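Local coordinates for protein serine protease (Arthrobacter nicotinovorans, PDB 3WY8) that probably cleaves peptide bonds, including those of keratin, as the catalytic domain of a trypsin-like serine protease, at residues Lys13-Leu18 against Ile57-Tyr62; Thr93-Met98 against Ser211-Ala216; Asn186-Tyr191 against Pro203-Val208. All coordinates share one frame; numbering follows the deposited sequence.

Interaction 1: Lys13-Leu18 against Ile57-Tyr62; sequences KIFFTL and IFVPAY
The six-stranded antiparallel barrel of this trypsin-like fold closes where Lys13, Ile14 and Phe15 of strand 11-18 pair with Val59, Phe58 and Ile57 of strand 55-60. Lys13 with Val59 and Phe15 with Ile57 are hydrogen-bonded pairs, each joined by two backbone bonds; Val59 N to Lys13 O spans 2.8 Å. Between them lies the non-hydrogen-bonded pair Ile14 and Phe58, where Ile14 CA comes within 3.2 Å of Ile57 O in a CA-H...O contact. On this face Ile14 CG1 meets the edge of the Phe58 ring at CD1 (3.8 Å), and Leu106 of helix 106-110 adds to the packing round Phe58. The other face carries Lys13, Phe15, Ile57 and Val59. A type II beta turn from Val59 to Tyr62 folds the tyrosine back against Lys13 and Phe15. With CG anti to its backbone N (chi1 -170°), the Lys13 chain runs across the Tyr62 ring, and NZ continues to Gly138 O, while Tyr62 OH bonds Glu139. The Phe15 and Tyr62 rings meet obliquely, planes 54° apart, with Phe15 CZ 3.7 Å from Tyr62 CE1. Lys13 CD sits over the centre of the Tyr62 ring, 3.6 Å from its centroid.

Interaction 2: Thr93-Met98 against Ser211-Ala216; sequences TAFAVM and STYNTA
Phe95 points from strand 94-98 toward helix 207-218, and its CB at once meets Ala216 CB at 3.6 Å. CG stands anti to the carbonyl carbon (chi1 -58°), which carries the ring along the helix backward from Ala216 to Tyr213 and Thr212. CD2 lies near Tyr213 CA and, at the ring edge, 4.0 Å from Thr212 CG2. Farther out, CE2 and CZ lie beneath Tyr213 CB, which is 3.6 Å from Phe95 CE2 and makes a CH-pi contact over the ring face. This is the seat of the C-terminal helix on the barrel, a hallmark of trypsin-like proteases: strand and helix segments run nearly parallel, 5° apart, with axes 8.1 Å from each other. Across the same face, on the other rim of the phenyl ring, CE1 approaches Tyr213 CD1 (3.9 Å), where the tyrosine presents its edge to the Phe95 face with planes at 64°; the Tyr213 hydroxyl bonds Thr31 O. An alanine in place of Phe95 would probably leave a gap under Tyr213 CB and the tyrosine edge without the face it rests on. Two residues along the strand, Val97 CG2 packs on the last turn of the segment, 4.2 Å from Ala216 CB and 3.3 Å from Ala216 O.

Interaction 3: Asn186-Tyr191 against Pro203-Val208; sequences NSVNSY and PYWGTV
Ser187 and Trp205 bring the two backbones closest, with CA atoms 6.0 Å apart, yet no direct main-chain hydrogen bond joins the segments. The first leaves strand 185-188 and reaches a classic beta bulge, where Ser190 and Tyr191 both face Tyr201. The second makes an inverse gamma turn centred on Trp205, then reaches Gly206, the N-cap of helix 207-218. Water 2 bridges the chains instead: it accepts from Trp205 N and lies 2.7 Å from Asn186 O. Water 1 takes a hydrogen from Asn186 ND2 and gives one to Trp205 O (2.8 Å).

The Trp205 indole lies against the strand with one face under the peptide link between Asn186 and Ser187. Asn186 O is 3.3 Å from Trp205 CG, and Ser187 CA stands 3.7 Å from the centroid of the five-membered ring in a CH-pi contact. The Asn186 side chain runs counter to that of Trp205, ND2 beside Trp205 CB, its amide plane 76° from the ring; the amide is fixed further by Tyr125 OH at OD1 and Gln116 O at ND2. Ser187 OG, anti to its backbone N (chi1 -168°), donates a short 2.7 Å bond to Pro203 O, reaching it 18° out of the carbonyl plane. Pro203 CD packs against Ser190 CB (3.7 Å) and against Val188 CG2, while the other Val188 branch, CG1, touches Trp205 CZ2 at 4.0 Å.

Ser190 OG bonds Asp92, probably the aspartate of a Ser-His-Asp catalytic triad with His43 and Ser171, much as a serine beside the triad does in other trypsin-like enzymes. The contact lies where strand 185-188, paired with strand 174-177 in the second sheet, meets the loop between strand 199-202 and the start of helix 207-218.

How the interactions relate
All three contacts are buried, but their chemistry follows their place. Interaction 1 joins two strands of the barrel and relies on backbone hydrogen bonds; interaction 2 lays a helix on that barrel by apolar and aromatic packing, with no hydrogen bond across it; interaction 3, where the second sheet meets the segment leading into that helix, mixes packing with a serine bond and two bridging waters. Interactions 1 and 2 share the barrel sheet and touch at Phe58 CB and Met98 SD, 4.2 Å apart. Interactions 2 and 3 share helix 207-218, and Thr93 OG1 lies 3.0 Å from Trp205 NE1, a probable hydrogen bond. Interactions 1 and 3 do not touch, their centres about 20 Å apart.

Interaction 1: Lys13-Leu18 against Ile57-Tyr62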
ATOM      1  N   LYS A  13      -0.283   6.443  -6.826  1.00 16.25           N
ATOM      2  CA  LYS A  13       0.066   7.380  -5.776  1.00 16.38           C
ATOM      3  C   LYS A  13      -1.215   7.810  -5.072  1.00 16.69           C
ATOM      4  O   LYS A  13      -2.261   7.960  -5.712  1.00 16.80           O
ATOM      5  CB  LYS A  13       0.775   8.587  -6.389  1.00 16.34           C
ATOM      6  CG  LYS A  13       1.418   9.538  -5.376  1.00 16.13           C
ATOM      7  CD  LYS A  13       2.128  10.672  -6.109  1.00 16.39           C
ATOM      8  CE  LYS A  13       2.681  11.721  -5.148  1.00 16.37           C
ATOM      9  NZ  LYS A  13       3.883  11.263  -4.397  1.00 15.29           N
ATOM     10  N   ILE A  14      -1.127   8.005  -3.760  1.00 16.55           N
ATOM     11  CA  ILE A  14      -2.270   8.437  -2.956  1.00 16.58           C
ATOM     12  C   ILE A  14      -2.010   9.820  -2.373  1.00 16.89           C
ATOM     13  O   ILE A  14      -0.927  10.079  -1.841  1.00 16.75           O
ATOM     14  CB  ILE A  14      -2.557   7.442  -1.807  1.00 16.58           C
ATOM     15  CG1 ILE A  14      -2.972   6.076  -2.368  1.00 16.49           C
ATOM     16  CG2 ILE A  14      -3.641   7.972  -0.867  1.00 17.38           C
ATOM     17  CD1 ILE A  14      -2.911   4.945  -1.341  1.00 17.05           C
ATOM     18  N   PHE A  15      -3.002  10.699  -2.500  1.00 17.02           N
ATOM     19  CA  PHE A  15      -2.993  12.008  -1.851  1.00 17.39           C
ATOM     20  C   PHE A  15      -4.148  12.004  -0.865  1.00 17.52           C
ATOM     21  O   PHE A  15      -5.286  11.693  -1.238  1.00 17.62           O
ATOM     22  CB  PHE A  15      -3.206  13.121  -2.877  1.00 17.37           C
ATOM     23  CG  PHE A  15      -2.112  13.227  -3.906  1.00 17.23           C
ATOM     24  CD1 PHE A  15      -1.082  14.155  -3.750  1.00 17.24           C
ATOM     25  CD2 PHE A  15      -2.117  12.412  -5.038  1.00 17.37           C
ATOM     26  CE1 PHE A  15      -0.073  14.265  -4.698  1.00 16.84           C
ATOM     27  CE2 PHE A  15      -1.113  12.519  -5.998  1.00 17.51           C
ATOM     28  CZ  PHE A  15      -0.090  13.452  -5.830  1.00 16.84           C
ATOM     29  N   PHE A  16      -3.877  12.338   0.393  1.00 17.58           N
ATOM     30  CA  PHE A  16      -4.941  12.265   1.392  1.00 17.49           C
ATOM     31  C   PHE A  16      -4.883  13.316   2.491  1.00 17.73           C
ATOM     32  O   PHE A  16      -3.857  13.970   2.688  1.00 17.49           O
ATOM     33  CB  PHE A  16      -5.067  10.842   1.973  1.00 17.70           C
ATOM     34  CG  PHE A  16      -3.893  10.402   2.815  1.00 17.92           C
ATOM     35  CD1 PHE A  16      -4.007  10.339   4.200  1.00 18.64           C
ATOM     36  CD2 PHE A  16      -2.693  10.014   2.224  1.00 17.95           C
ATOM     37  CE1 PHE A  16      -2.935   9.918   4.995  1.00 18.11           C
ATOM     38  CE2 PHE A  16      -1.614   9.588   3.010  1.00 17.91           C
ATOM     39  CZ  PHE A  16      -1.739   9.540   4.398  1.00 18.77           C
ATOM     40  N   THR A  17      -6.015  13.493   3.169  1.00 17.86           N
ATOM     41  CA  THR A  17      -6.108  14.371   4.324  1.00 18.63           C
ATOM     42  C   THR A  17      -6.471  13.513   5.528  1.00 18.77           C
ATOM     43  O   THR A  17      -7.474  12.799   5.512  1.00 18.66           O
ATOM     44  CB  THR A  17      -7.150  15.491   4.105  1.00 18.92           C
ATOM     45  OG1 THR A  17      -6.806  16.234   2.926  1.00 18.91           O
ATOM     46  CG2 THR A  17      -7.184  16.439   5.293  1.00 19.14           C
ATOM     47  N   LEU A  18      -5.638  13.581   6.561  1.00 19.17           N
ATOM     48  CA  LEU A  18      -5.823  12.774   7.759  1.00 19.64           C
ATOM     49  C   LEU A  18      -5.492  13.610   8.989  1.00 19.96           C
ATOM     50  O   LEU A  18      -4.410  14.190   9.080  1.00 20.06           O
ATOM     51  CB  LEU A  18      -4.943  11.520   7.706  1.00 19.81           C
ATOM     52  CG  LEU A  18      -5.019  10.528   8.872  1.00 19.55           C
ATOM     53  CD1 LEU A  18      -6.401   9.899   8.978  1.00 19.87           C
ATOM     54  CD2 LEU A  18      -3.950   9.453   8.724  1.00 19.56           C
ATOM     55  N   ILE A  57      -7.421  10.181  -2.324  1.00 18.87           N
ATOM     56  CA  ILE A  57      -7.392  10.167  -3.785  1.00 18.72           C
ATOM     57  C   ILE A  57      -6.333   9.189  -4.279  1.00 18.25           C
ATOM     58  O   ILE A  57      -5.184   9.247  -3.856  1.00 18.27           O
ATOM     59  CB  ILE A  57      -7.101  11.582  -4.368  1.00 18.56           C
ATOM     60  CG1 ILE A  57      -8.048  12.638  -3.778  1.00 19.38           C
ATOM     61  CG2 ILE A  57      -7.124  11.568  -5.912  1.00 19.32           C
ATOM     62  CD1 ILE A  57      -9.547  12.386  -4.026  1.00 19.80           C
ATOM     63  N   PHE A  58      -6.738   8.287  -5.168  1.00 17.72           N
ATOM     64  CA  PHE A  58      -5.837   7.304  -5.758  1.00 17.79           C
ATOM     65  C   PHE A  58      -5.593   7.663  -7.214  1.00 17.76           C
ATOM     66  O   PHE A  58      -6.543   7.852  -7.983  1.00 18.11           O
ATOM     67  CB  PHE A  58      -6.447   5.901  -5.619  1.00 17.52           C
ATOM     68  CG  PHE A  58      -5.578   4.783  -6.143  1.00 17.15           C
ATOM     69  CD1 PHE A  58      -4.362   4.467  -5.530  1.00 17.31           C
ATOM     70  CD2 PHE A  58      -6.003   4.017  -7.223  1.00 17.68           C
ATOM     71  CE1 PHE A  58      -3.572   3.413  -6.005  1.00 17.54           C
ATOM     72  CE2 PHE A  58      -5.224   2.963  -7.705  1.00 17.89           C
ATOM     73  CZ  PHE A  58      -4.003   2.662  -7.095  1.00 18.04           C
ATOM     74  N   VAL A  59      -4.320   7.790  -7.586  1.00 17.78           N
ATOM     75  CA  VAL A  59      -3.962   8.120  -8.963  1.00 17.62           C
ATOM     76  C   VAL A  59      -3.146   6.983  -9.588  1.00 17.42           C
ATOM     77  O   VAL A  59      -1.928   6.928  -9.424  1.00 17.35           O
ATOM     78  CB  VAL A  59      -3.188   9.463  -9.065  1.00 17.62           C
ATOM     79  CG1 VAL A  59      -3.091   9.896 -10.512  1.00 17.69           C
ATOM     80  CG2 VAL A  59      -3.865  10.558  -8.235  1.00 17.79           C
ATOM     81  N   PRO A  60      -3.823   6.061 -10.305  1.00 17.33           N
ATOM     82  CA  PRO A  60      -3.131   4.943 -10.948  1.00 17.39           C
ATOM     83  C   PRO A  60      -2.145   5.446 -11.992  1.00 17.25           C
ATOM     84  O   PRO A  60      -2.453   6.394 -12.720  1.00 17.74           O
ATOM     85  CB  PRO A  60      -4.257   4.164 -11.643  1.00 17.38           C
ATOM     86  CG  PRO A  60      -5.522   4.681 -11.102  1.00 17.82           C
ATOM     87  CD  PRO A  60      -5.271   6.053 -10.572  1.00 17.42           C
ATOM     88  N   ALA A  61      -0.966   4.827 -12.041  1.00 17.13           N
ATOM     89  CA  ALA A  61       0.064   5.151 -13.037  1.00 16.76           C
ATOM     90  C   ALA A  61       0.471   6.631 -13.038  1.00 16.94           C
ATOM     91  O   ALA A  61       0.848   7.180 -14.077  1.00 16.79           O
ATOM     92  CB  ALA A  61      -0.364   4.689 -14.444  1.00 17.01           C
ATOM     93  N   TYR A  62       0.391   7.268 -11.870  1.00 16.45           N
ATOM     94  CA  TYR A  62       0.849   8.644 -11.690  1.00 16.83           C
ATOM     95  C   TYR A  62       2.288   8.793 -12.179  1.00 16.91           C
ATOM     96  O   TYR A  62       3.133   7.943 -11.906  1.00 16.90           O
ATOM     97  CB  TYR A  62       0.771   9.020 -10.207  1.00 16.97           C
ATOM     98  CG  TYR A  62       1.206  10.434  -9.862  1.00 17.54           C
ATOM     99  CD1 TYR A  62       0.264  11.448  -9.695  1.00 17.85           C
ATOM    100  CD2 TYR A  62       2.554  10.747  -9.665  1.00 18.24           C
ATOM    101  CE1 TYR A  62       0.648  12.748  -9.364  1.00 18.57           C
ATOM    102  CE2 TYR A  62       2.951  12.050  -9.328  1.00 18.92           C
ATOM    103  CZ  TYR A  62       1.992  13.040  -9.179  1.00 19.19           C
ATOM    104  OH  TYR A  62       2.374  14.324  -8.839  1.00 19.34           O
TER

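Interaction 2: Thr93-Met98 against Ser211-Ala216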
ATOM      1  N   THR A  93      -2.238  -2.498   7.650  1.00 16.97           N
ATOM      2  CA  THR A  93      -2.718  -2.630   6.284  1.00 16.78           C
ATOM      3  C   THR A  93      -4.184  -2.251   6.294  1.00 16.72           C
ATOM      4  O   THR A  93      -4.889  -2.499   7.273  1.00 16.63           O
ATOM      5  CB  THR A  93      -2.540  -4.065   5.731  1.00 16.51           C
ATOM      6  OG1 THR A  93      -1.145  -4.369   5.634  1.00 16.78           O
ATOM      7  CG2 THR A  93      -3.160  -4.211   4.341  1.00 16.62           C
ATOM      8  N   ALA A  94      -4.628  -1.632   5.208  1.00 16.68           N
ATOM      9  CA  ALA A  94      -6.019  -1.246   5.069  1.00 16.92           C
ATOM     10  C   ALA A  94      -6.419  -1.230   3.602  1.00 17.20           C
ATOM     11  O   ALA A  94      -5.573  -1.317   2.711  1.00 17.02           O
ATOM     12  CB  ALA A  94      -6.255   0.113   5.713  1.00 16.69           C
ATOM     13  N   PHE A  95      -7.722  -1.144   3.359  1.00 17.13           N
ATOM     14  CA  PHE A  95      -8.244  -1.194   2.012  1.00 17.45           C
ATOM     15  C   PHE A  95      -9.242  -0.076   1.813  1.00 17.65           C
ATOM     16  O   PHE A  95     -10.131   0.141   2.634  1.00 18.11           O
ATOM     17  CB  PHE A  95      -8.876  -2.560   1.720  1.00 17.28           C
ATOM     18  CG  PHE A  95      -7.921  -3.700   1.893  1.00 17.00           C
ATOM     19  CD1 PHE A  95      -7.151  -4.146   0.825  1.00 16.90           C
ATOM     20  CD2 PHE A  95      -7.753  -4.297   3.141  1.00 17.07           C
ATOM     21  CE1 PHE A  95      -6.242  -5.192   0.988  1.00 17.37           C
ATOM     22  CE2 PHE A  95      -6.840  -5.338   3.319  1.00 17.11           C
ATOM     23  CZ  PHE A  95      -6.087  -5.790   2.238  1.00 16.94           C
ATOM     24  N   ALA A  96      -9.054   0.659   0.728  1.00 17.92           N
ATOM     25  CA  ALA A  96      -9.968   1.719   0.371  1.00 18.14           C
ATOM     26  C   ALA A  96     -10.873   1.213  -0.743  1.00 18.61           C
ATOM     27  O   ALA A  96     -10.432   0.462  -1.615  1.00 18.69           O
ATOM     28  CB  ALA A  96      -9.187   2.936  -0.070  1.00 18.31           C
ATOM     29  N   VAL A  97     -12.143   1.612  -0.705  1.00 18.87           N
ATOM     30  CA  VAL A  97     -13.084   1.287  -1.774  1.00 19.35           C
ATOM     31  C   VAL A  97     -13.437   2.572  -2.511  1.00 19.55           C
ATOM     32  O   VAL A  97     -13.899   3.538  -1.904  1.00 19.54           O
ATOM     33  CB  VAL A  97     -14.347   0.576  -1.245  1.00 19.38           C
ATOM     34  CG1 VAL A  97     -15.322   0.285  -2.387  1.00 20.04           C
ATOM     35  CG2 VAL A  97     -13.958  -0.716  -0.555  1.00 19.51           C
ATOM     36  N   MET A  98     -13.192   2.575  -3.817  1.00 20.35           N
ATOM     37  CA  MET A  98     -13.250   3.799  -4.611  1.00 21.41           C
ATOM     38  C   MET A  98     -14.618   4.006  -5.239  1.00 21.76           C
ATOM     39  O   MET A  98     -15.284   3.042  -5.624  1.00 22.13           O
ATOM     40  CB  MET A  98     -12.174   3.774  -5.707  1.00 21.58           C
ATOM     41  CG  MET A  98     -10.757   3.463  -5.219  1.00 22.79           C
ATOM     42  SD  MET A  98     -10.116   4.638  -3.995  1.00 27.30           S
ATOM     43  CE  MET A  98     -10.539   3.887  -2.472  1.00 29.36           C
ATOM     44  N   SER A 211      -9.500 -10.695   6.911  1.00 19.12           N
ATOM     45  CA  SER A 211     -10.876 -10.348   7.280  1.00 19.61           C
ATOM     46  C   SER A 211     -11.242  -8.917   6.875  1.00 19.57           C
ATOM     47  O   SER A 211     -12.370  -8.656   6.434  1.00 19.53           O
ATOM     48  CB  SER A 211     -11.105 -10.567   8.775  1.00 19.96           C
ATOM     49  OG  SER A 211     -11.156 -11.953   9.071  1.00 22.02           O
ATOM     50  N   THR A 212     -10.286  -7.998   7.011  1.00 19.51           N
ATOM     51  CA  THR A 212     -10.485  -6.612   6.586  1.00 19.44           C
ATOM     52  C   THR A 212     -10.636  -6.539   5.072  1.00 18.99           C
ATOM     53  O   THR A 212     -11.511  -5.839   4.566  1.00 18.65           O
ATOM     54  CB  THR A 212      -9.338  -5.689   7.066  1.00 19.53           C
ATOM     55  OG1 THR A 212      -9.202  -5.802   8.488  1.00 20.87           O
ATOM     56  CG2 THR A 212      -9.634  -4.237   6.723  1.00 19.86           C
ATOM     57  N   TYR A 213      -9.788  -7.274   4.355  1.00 18.67           N
ATOM     58  CA  TYR A 213      -9.892  -7.358   2.903  1.00 18.86           C
ATOM     59  C   TYR A 213     -11.274  -7.875   2.480  1.00 19.20           C
ATOM     60  O   TYR A 213     -11.908  -7.311   1.582  1.00 19.01           O
ATOM     61  CB  TYR A 213      -8.776  -8.235   2.319  1.00 18.77           C
ATOM     62  CG  TYR A 213      -9.068  -8.692   0.911  1.00 18.70           C
ATOM     63  CD1 TYR A 213      -8.901  -7.828  -0.171  1.00 18.27           C
ATOM     64  CD2 TYR A 213      -9.543  -9.980   0.664  1.00 17.92           C
ATOM     65  CE1 TYR A 213      -9.189  -8.240  -1.467  1.00 18.71           C
ATOM     66  CE2 TYR A 213      -9.837 -10.401  -0.626  1.00 19.44           C
ATOM     67  CZ  TYR A 213      -9.657  -9.527  -1.687  1.00 19.58           C
ATOM     68  OH  TYR A 213      -9.947  -9.945  -2.966  1.00 20.16           O
ATOM     69  N   ASN A 214     -11.732  -8.938   3.143  1.00 19.72           N
ATOM     70  CA  ASN A 214     -13.004  -9.586   2.813  1.00 20.15           C
ATOM     71  C   ASN A 214     -14.192  -8.632   2.892  1.00 20.25           C
ATOM     72  O   ASN A 214     -15.023  -8.598   1.979  1.00 20.22           O
ATOM     73  CB  ASN A 214     -13.247 -10.802   3.715  1.00 20.49           C
ATOM     74  CG  ASN A 214     -12.364 -11.993   3.358  1.00 21.71           C
ATOM     75  OD1 ASN A 214     -11.866 -12.110   2.236  1.00 22.50           O
ATOM     76  ND2 ASN A 214     -12.179 -12.890   4.318  1.00 23.16           N
ATOM     77  N   THR A 215     -14.259  -7.849   3.967  1.00 20.09           N
ATOM     78  CA  THR A 215     -15.335  -6.859   4.113  1.00 20.44           C
ATOM     79  C   THR A 215     -15.213  -5.714   3.094  1.00 20.30           C
ATOM     80  O   THR A 215     -16.204  -5.316   2.478  1.00 19.64           O
ATOM     81  CB  THR A 215     -15.503  -6.354   5.585  1.00 20.68           C
ATOM     82  OG1 THR A 215     -16.666  -5.523   5.680  1.00 20.99           O
ATOM     83  CG2 THR A 215     -14.283  -5.576   6.081  1.00 21.49           C
ATOM     84  N   ALA A 216     -13.995  -5.215   2.895  1.00 20.17           N
ATOM     85  CA  ALA A 216     -13.761  -4.141   1.930  1.00 20.23           C
ATOM     86  C   ALA A 216     -14.137  -4.569   0.514  1.00 20.34           C
ATOM     87  O   ALA A 216     -14.816  -3.834  -0.199  1.00 20.13           O
ATOM     88  CB  ALA A 216     -12.309  -3.684   1.981  1.00 20.18           C
TER

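Interaction 3: Asn186-Tyr191 against Pro203-Val208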
ATOM      1  N   ASN A 186       1.171  -9.476  -1.264  1.00 15.92           N
ATOM      2  CA  ASN A 186       1.206 -10.200   0.003  1.00 15.73           C
ATOM      3  C   ASN A 186       1.715  -9.363   1.188  1.00 15.64           C
ATOM      4  O   ASN A 186       1.881  -9.883   2.286  1.00 15.40           O
ATOM      5  CB  ASN A 186       2.009 -11.501  -0.170  1.00 15.83           C
ATOM      6  CG  ASN A 186       2.018 -12.377   1.078  1.00 16.09           C
ATOM      7  OD1 ASN A 186       3.087 -12.745   1.565  1.00 16.53           O
ATOM      8  ND2 ASN A 186       0.833 -12.717   1.598  1.00 16.72           N
ATOM      9  N   SER A 187       1.954  -8.069   0.952  1.00 15.24           N
ATOM     10  CA  SER A 187       2.215  -7.095   2.024  1.00 15.11           C
ATOM     11  C   SER A 187       2.180  -5.672   1.466  1.00 14.88           C
ATOM     12  O   SER A 187       1.886  -5.473   0.283  1.00 14.61           O
ATOM     13  CB  SER A 187       3.549  -7.371   2.735  1.00 15.14           C
ATOM     14  OG  SER A 187       3.646  -6.607   3.929  1.00 15.84           O
ATOM     15  N   VAL A 188       2.453  -4.694   2.331  1.00 14.86           N
ATOM     16  CA  VAL A 188       2.598  -3.287   1.943  1.00 15.21           C
ATOM     17  C   VAL A 188       3.810  -2.683   2.642  1.00 15.48           C
ATOM     18  O   VAL A 188       4.233  -3.171   3.685  1.00 15.49           O
ATOM     19  CB  VAL A 188       1.350  -2.433   2.306  1.00 15.14           C
ATOM     20  CG1 VAL A 188       0.139  -2.859   1.488  1.00 15.18           C
ATOM     21  CG2 VAL A 188       1.047  -2.502   3.806  1.00 15.11           C
ATOM     22  N   ASN A 189       4.370  -1.621   2.066  1.00 15.55           N
ATOM     23  CA  ASN A 189       5.379  -0.824   2.763  1.00 15.41           C
ATOM     24  C   ASN A 189       4.785  -0.174   4.014  1.00 15.79           C
ATOM     25  O   ASN A 189       3.791   0.550   3.929  1.00 15.82           O
ATOM     26  CB  ASN A 189       5.932   0.262   1.837  1.00 15.65           C
ATOM     27  CG  ASN A 189       6.600  -0.304   0.601  1.00 15.25           C
ATOM     28  OD1 ASN A 189       7.307  -1.311   0.666  1.00 16.84           O
ATOM     29  ND2 ASN A 189       6.390   0.353  -0.537  1.00 15.15           N
ATOM     30  N   SER A 190       5.387  -0.434   5.173  1.00 15.90           N
ATOM     31  CA  SER A 190       4.838   0.070   6.437  1.00 16.39           C
ATOM     32  C   SER A 190       5.778   0.985   7.219  1.00 16.69           C
ATOM     33  O   SER A 190       5.406   2.107   7.580  1.00 16.97           O
ATOM     34  CB  SER A 190       4.372  -1.094   7.323  1.00 16.47           C
ATOM     35  OG  SER A 190       4.024  -0.632   8.622  1.00 17.02           O
ATOM     36  N   TYR A 191       6.986   0.509   7.500  1.00 17.25           N
ATOM     37  CA  TYR A 191       7.928   1.305   8.274  1.00 17.89           C
ATOM     38  C   TYR A 191       9.384   0.992   7.973  1.00 18.49           C
ATOM     39  O   TYR A 191       9.715  -0.066   7.432  1.00 18.52           O
ATOM     40  CB  TYR A 191       7.659   1.174   9.788  1.00 17.48           C
ATOM     41  CG  TYR A 191       8.007  -0.175  10.397  1.00 17.42           C
ATOM     42  CD1 TYR A 191       9.281  -0.425  10.917  1.00 17.13           C
ATOM     43  CD2 TYR A 191       7.055  -1.192  10.470  1.00 17.83           C
ATOM     44  CE1 TYR A 191       9.599  -1.664  11.484  1.00 17.03           C
ATOM     45  CE2 TYR A 191       7.362  -2.431  11.040  1.00 17.24           C
ATOM     46  CZ  TYR A 191       8.632  -2.656  11.540  1.00 16.92           C
ATOM     47  OH  TYR A 191       8.943  -3.873  12.096  1.00 18.08           O
ATOM     48  N   PRO A 203       3.887  -5.593   7.093  1.00 16.80           N
ATOM     49  CA  PRO A 203       3.215  -6.530   7.995  1.00 16.60           C
ATOM     50  C   PRO A 203       2.922  -7.885   7.351  1.00 16.60           C
ATOM     51  O   PRO A 203       2.783  -7.992   6.124  1.00 16.56           O
ATOM     52  CB  PRO A 203       1.897  -5.821   8.316  1.00 16.38           C
ATOM     53  CG  PRO A 203       1.641  -4.976   7.130  1.00 17.04           C
ATOM     54  CD  PRO A 203       2.996  -4.489   6.698  1.00 16.68           C
ATOM     55  N   TYR A 204       2.829  -8.910   8.191  1.00 16.64           N
ATOM     56  CA  TYR A 204       2.435 -10.227   7.735  1.00 16.65           C
ATOM     57  C   TYR A 204       0.954 -10.208   7.367  1.00 17.03           C
ATOM     58  O   TYR A 204       0.116  -9.770   8.158  1.00 17.48           O
ATOM     59  CB  TYR A 204       2.691 -11.273   8.822  1.00 16.53           C
ATOM     60  CG  TYR A 204       2.259 -12.651   8.393  1.00 16.32           C
ATOM     61  CD1 TYR A 204       3.043 -13.400   7.517  1.00 16.44           C
ATOM     62  CD2 TYR A 204       1.052 -13.193   8.837  1.00 16.21           C
ATOM     63  CE1 TYR A 204       2.644 -14.661   7.099  1.00 17.09           C
ATOM     64  CE2 TYR A 204       0.643 -14.459   8.428  1.00 16.94           C
ATOM     65  CZ  TYR A 204       1.445 -15.184   7.562  1.00 16.95           C
ATOM     66  OH  TYR A 204       1.045 -16.436   7.161  1.00 18.44           O
ATOM     67  N   TRP A 205       0.637 -10.669   6.162  1.00 17.29           N
ATOM     68  CA  TRP A 205      -0.751 -10.715   5.725  1.00 17.12           C
ATOM     69  C   TRP A 205      -1.428 -11.997   6.200  1.00 17.50           C
ATOM     70  O   TRP A 205      -1.408 -13.028   5.519  1.00 17.20           O
ATOM     71  CB  TRP A 205      -0.855 -10.511   4.211  1.00 17.14           C
ATOM     72  CG  TRP A 205      -0.966  -9.056   3.837  1.00 16.20           C
ATOM     73  CD1 TRP A 205      -0.578  -7.978   4.589  1.00 15.77           C
ATOM     74  CD2 TRP A 205      -1.503  -8.525   2.624  1.00 16.60           C
ATOM     75  NE1 TRP A 205      -0.847  -6.813   3.920  1.00 15.77           N
ATOM     76  CE2 TRP A 205      -1.411  -7.119   2.707  1.00 16.37           C
ATOM     77  CE3 TRP A 205      -2.051  -9.100   1.470  1.00 16.83           C
ATOM     78  CZ2 TRP A 205      -1.853  -6.276   1.678  1.00 16.53           C
ATOM     79  CZ3 TRP A 205      -2.492  -8.261   0.448  1.00 16.93           C
ATOM     80  CH2 TRP A 205      -2.392  -6.867   0.561  1.00 17.05           C
ATOM     81  N   GLY A 206      -2.016 -11.909   7.393  1.00 17.53           N
ATOM     82  CA  GLY A 206      -2.645 -13.050   8.037  1.00 17.82           C
ATOM     83  C   GLY A 206      -4.153 -12.943   8.099  1.00 18.15           C
ATOM     84  O   GLY A 206      -4.765 -12.240   7.305  1.00 17.75           O
ATOM     85  N   THR A 207      -4.752 -13.651   9.053  1.00 18.41           N
ATOM     86  CA  THR A 207      -6.211 -13.751   9.125  1.00 18.87           C
ATOM     87  C   THR A 207      -6.912 -12.430   9.453  1.00 18.54           C
ATOM     88  O   THR A 207      -8.015 -12.189   8.970  1.00 18.73           O
ATOM     89  CB  THR A 207      -6.654 -14.829  10.134  1.00 19.15           C
ATOM     90  OG1 THR A 207      -5.957 -14.636  11.372  1.00 20.80           O
ATOM     91  CG2 THR A 207      -6.355 -16.224   9.586  1.00 20.00           C
ATOM     92  N   VAL A 208      -6.282 -11.593  10.275  1.00 17.94           N
ATOM     93  CA  VAL A 208      -6.877 -10.304  10.658  1.00 18.00           C
ATOM     94  C   VAL A 208      -6.974  -9.381   9.438  1.00 17.92           C
ATOM     95  O   VAL A 208      -8.039  -8.831   9.139  1.00 18.02           O
ATOM     96  CB  VAL A 208      -6.097  -9.633  11.816  1.00 17.90           C
ATOM     97  CG1 VAL A 208      -6.625  -8.230  12.096  1.00 18.16           C
ATOM     98  CG2 VAL A 208      -6.171 -10.498  13.088  1.00 18.53           C
TER
HETATM   99  O   HOH W   1       0.848 -14.121   4.200  1.00 16.41           O
HETATM  100  O   HOH W   2       2.960 -11.169   4.455  1.00 17.17           O